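Local coordinates for chromosome partition protein Smc (Pyrococcus furiosus, PDB 1XEW) that is thought to condense and partition chromosomes, with this N-terminal piece forming part of its ABC-type ATPase head, at residues E5-K10 with V82-N87. Sequence-based numbering, arbitrary orientation.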
ATOM      1  N   GLU A   5      -8.812   6.408 -10.887  1.00 25.18           N
ATOM      2  CA  GLU A   5      -8.995   7.836 -11.199  1.00 26.84           C
ATOM      3  C   GLU A   5      -9.346   8.606  -9.944  1.00 26.45           C
ATOM      4  O   GLU A   5      -8.772   9.680  -9.661  1.00 28.75           O
ATOM      5  CB  GLU A   5     -10.105   8.032 -12.255  1.00 29.86           C
ATOM      6  CG  GLU A   5      -9.875   7.221 -13.540  1.00 32.51           C
ATOM      7  CD  GLU A   5     -11.164   7.051 -14.392  1.00 41.30           C
ATOM      8  OE1 GLU A   5     -12.299   7.075 -13.832  1.00 39.13           O
ATOM      9  OE2 GLU A   5     -11.027   6.842 -15.636  1.00 44.62           O
ATOM     10  N   LYS A   6     -10.259   8.087  -9.143  1.00 23.52           N
ATOM     11  CA  LYS A   6     -10.641   8.808  -7.909  1.00 23.12           C
ATOM     12  C   LYS A   6     -11.417   7.937  -7.037  1.00 23.77           C
ATOM     13  O   LYS A   6     -11.896   6.889  -7.476  1.00 21.94           O
ATOM     14  CB  LYS A   6     -11.561  10.015  -8.210  1.00 23.43           C
ATOM     15  CG  LYS A   6     -12.846   9.650  -9.080  1.00 23.83           C
ATOM     16  CD  LYS A   6     -13.790  10.903  -9.240  1.00 32.60           C
ATOM     17  CE  LYS A   6     -14.999  10.557 -10.201  1.00 37.50           C
ATOM     18  NZ  LYS A   6     -15.911  11.711 -10.313  1.00 39.48           N
ATOM     19  N   LEU A   7     -11.580   8.405  -5.796  1.00 23.79           N
ATOM     20  CA  LEU A   7     -12.336   7.763  -4.785  1.00 25.51           C
ATOM     21  C   LEU A   7     -13.348   8.782  -4.263  1.00 27.54           C
ATOM     22  O   LEU A   7     -12.944   9.994  -4.022  1.00 26.36           O
ATOM     23  CB  LEU A   7     -11.417   7.414  -3.641  1.00 29.46           C
ATOM     24  CG  LEU A   7     -11.872   6.490  -2.493  1.00 29.40           C
ATOM     25  CD1 LEU A   7     -12.167   5.089  -3.126  1.00 29.61           C
ATOM     26  CD2 LEU A   7     -10.735   6.378  -1.350  1.00 30.91           C
ATOM     27  N   GLU A   8     -14.636   8.376  -4.110  1.00 24.86           N
ATOM     28  CA  GLU A   8     -15.665   9.291  -3.588  1.00 27.34           C
ATOM     29  C   GLU A   8     -16.188   8.752  -2.284  1.00 29.67           C
ATOM     30  O   GLU A   8     -16.572   7.583  -2.177  1.00 29.24           O
ATOM     31  CB  GLU A   8     -16.855   9.456  -4.542  1.00 30.08           C
ATOM     32  CG  GLU A   8     -16.386   9.855  -5.948  1.00 31.54           C
ATOM     33  CD  GLU A   8     -17.497  10.254  -6.905  1.00 43.15           C
ATOM     34  OE1 GLU A   8     -18.605   9.688  -6.835  1.00 49.10           O
ATOM     35  OE2 GLU A   8     -17.224  11.120  -7.750  1.00 44.61           O
ATOM     36  N   LEU A   9     -16.194   9.598  -1.270  1.00 24.27           N
ATOM     37  CA  LEU A   9     -16.626   9.141   0.017  1.00 25.88           C
ATOM     38  C   LEU A   9     -17.804   9.980   0.508  1.00 28.74           C
ATOM     39  O   LEU A   9     -17.770  11.204   0.383  1.00 29.08           O
ATOM     40  CB  LEU A   9     -15.461   9.262   0.977  1.00 25.79           C
ATOM     41  CG  LEU A   9     -14.352   8.220   0.796  1.00 30.38           C
ATOM     42  CD1 LEU A   9     -13.352   8.700  -0.129  1.00 41.10           C
ATOM     43  CD2 LEU A   9     -13.707   7.980   2.137  1.00 34.60           C
ATOM     44  N   LYS A  10     -18.803   9.345   1.123  1.00 28.57           N
ATOM     45  CA  LYS A  10     -19.984  10.101   1.571  1.00 28.68           C
ATOM     46  C   LYS A  10     -20.578   9.336   2.775  1.00 29.71           C
ATOM     47  O   LYS A  10     -21.065   8.173   2.639  1.00 30.10           O
ATOM     48  CB  LYS A  10     -21.025  10.244   0.387  1.00 27.68           C
ATOM     49  CG  LYS A  10     -22.354  11.011   0.769  1.00 30.42           C
ATOM     50  CD  LYS A  10     -23.259  11.174  -0.460  1.00 34.18           C
ATOM     51  CE  LYS A  10     -23.885   9.778  -0.846  1.00 45.44           C
ATOM     52  NZ  LYS A  10     -25.242   9.888  -1.573  1.00 52.03           N
ATOM     53  N   VAL A  82     -18.883   4.399  -0.379  1.00 24.54           N
ATOM     54  CA  VAL A  82     -17.554   4.644  -0.956  1.00 22.75           C
ATOM     55  C   VAL A  82     -17.663   4.196  -2.386  1.00 20.82           C
ATOM     56  O   VAL A  82     -18.230   3.089  -2.667  1.00 18.44           O
ATOM     57  CB  VAL A  82     -16.368   3.829  -0.294  1.00 22.53           C
ATOM     58  CG1 VAL A  82     -15.050   4.026  -1.128  1.00 20.98           C
ATOM     59  CG2 VAL A  82     -16.113   4.295   1.138  1.00 23.17           C
ATOM     60  N   ALA A  83     -17.186   5.000  -3.294  1.00 19.08           N
ATOM     61  CA  ALA A  83     -17.216   4.535  -4.668  1.00 19.87           C
ATOM     62  C   ALA A  83     -15.801   4.702  -5.189  1.00 24.30           C
ATOM     63  O   ALA A  83     -15.155   5.758  -4.949  1.00 24.16           O
ATOM     64  CB  ALA A  83     -18.191   5.410  -5.622  1.00 20.89           C
ATOM     65  N   ILE A  84     -15.313   3.701  -5.927  1.00 24.77           N
ATOM     66  CA  ILE A  84     -13.975   3.891  -6.482  1.00 22.93           C
ATOM     67  C   ILE A  84     -14.104   3.836  -8.034  1.00 20.95           C
ATOM     68  O   ILE A  84     -14.823   2.984  -8.539  1.00 21.68           O
ATOM     69  CB  ILE A  84     -13.031   2.817  -5.934  1.00 23.49           C
ATOM     70  CG1 ILE A  84     -11.562   3.111  -6.378  1.00 21.23           C
ATOM     71  CG2 ILE A  84     -13.576   1.389  -6.362  1.00 19.56           C
ATOM     72  CD1 ILE A  84     -10.547   2.004  -5.710  1.00 25.34           C
ATOM     73  N   TYR A  85     -13.383   4.715  -8.745  1.00 18.92           N
ATOM     74  CA  TYR A  85     -13.511   4.844 -10.191  1.00 22.84           C
ATOM     75  C   TYR A  85     -12.184   4.414 -10.807  1.00 24.64           C
ATOM     76  O   TYR A  85     -11.133   5.003 -10.505  1.00 25.47           O
ATOM     77  CB  TYR A  85     -13.755   6.334 -10.554  1.00 24.94           C
ATOM     78  CG  TYR A  85     -15.123   6.880 -10.088  1.00 21.18           C
ATOM     79  CD1 TYR A  85     -16.076   7.246 -11.013  1.00 25.48           C
ATOM     80  CD2 TYR A  85     -15.471   6.943  -8.739  1.00 26.34           C
ATOM     81  CE1 TYR A  85     -17.356   7.682 -10.598  1.00 32.34           C
ATOM     82  CE2 TYR A  85     -16.792   7.389  -8.343  1.00 24.36           C
ATOM     83  CZ  TYR A  85     -17.684   7.757  -9.294  1.00 28.27           C
ATOM     84  OH  TYR A  85     -18.932   8.285  -8.961  1.00 30.84           O
ATOM     85  N   PHE A  86     -12.244   3.431 -11.681  1.00 24.84           N
ATOM     86  CA  PHE A  86     -11.026   2.938 -12.320  1.00 24.96           C
ATOM     87  C   PHE A  86     -11.073   3.265 -13.805  1.00 27.85           C
ATOM     88  O   PHE A  86     -12.132   3.070 -14.461  1.00 28.01           O
ATOM     89  CB  PHE A  86     -11.006   1.409 -12.235  1.00 24.29           C
ATOM     90  CG  PHE A  86     -10.667   0.849 -10.873  1.00 26.62           C
ATOM     91  CD1 PHE A  86      -9.316   0.737 -10.458  1.00 25.88           C
ATOM     92  CD2 PHE A  86     -11.689   0.347 -10.042  1.00 26.24           C
ATOM     93  CE1 PHE A  86      -8.991   0.125  -9.233  1.00 23.84           C
ATOM     94  CE2 PHE A  86     -11.389  -0.267  -8.812  1.00 23.18           C
ATOM     95  CZ  PHE A  86     -10.075  -0.392  -8.397  1.00 22.54           C
ATOM     96  N   ASN A  87      -9.932   3.663 -14.349  1.00 27.40           N
ATOM     97  CA  ASN A  87      -9.789   3.857 -15.806  1.00 29.88           C
ATOM     98  C   ASN A  87      -9.483   2.428 -16.293  1.00 32.57           C
ATOM     99  O   ASN A  87      -8.546   1.767 -15.774  1.00 28.91           O
ATOM    100  CB  ASN A  87      -8.600   4.774 -16.104  1.00 29.10           C
ATOM    101  CG  ASN A  87      -8.264   4.822 -17.593  1.00 37.14           C
ATOM    102  OD1 ASN A  87      -7.913   3.798 -18.205  1.00 31.51           O
ATOM    103  ND2 ASN A  87      -8.375   6.018 -18.179  1.00 38.40           N
TER
HETATM  104  O   HOH W   1      -8.847   8.747 -16.785  1.00 66.11           O
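Tyr85 lies opposite Lys6 on the neighbouring strand, and its ring reaches diagonally to Glu8. Over one face runs the Lys6 chain, with Lys6 CE 3.6 Å from the centroid of the Tyr85 ring in a CH-pi contact and NZ beyond it at cation-pi range. Lys6 reaches this place because CG lies flanked by the backbone N and C (chi1 53°) and the rest of the chain is fully extended. Tyr85 OH donates a 2.6 Å hydrogen bond to Glu8 OE1, approaching well out of the plane of the carboxylate, which is turned 54° from the ring. The other carboxylate oxygen, Glu8 OE2, pairs with Lys6 NZ at 2.9 Å in a salt bridge, so ring, ammonium and carboxylate hold one another, and the nearby positive charge probably favours an ionised Glu8. Were Tyr85 an alanine, Glu8 OE1 would probably lose its hydroxyl donor and the Lys6 methylenes the ring they lie against. On the reverse face of the sheet, Leu7 CD1 packs 3.7 Å from both Val82 CG1 and Ile84 CB, while Leu9 and Val82 extend this apolar surface to Ala45 of helix 40-49. Reciprocal backbone bonds join Glu8 and Ala83, with Glu8 N to Ala83 O at 2.8 Å. Toward the start of 5-10, Tyr85 O accepts Glu5 N at 2.7 Å and, weakly, Lys6 N; a classic beta bulge sets Glu5 and Lys6 together against Tyr85. A water links Glu5 OE2 to Asn87 ND2, whose main partner is Glu89 OE1. The segments are neighbouring antiparallel strands between 20-23 and 99-106, forming part of the antiparallel sheet of the SMC head, an ABC-type ATPase fold, whose apolar face packs on the helix following the ATP-binding P-loop.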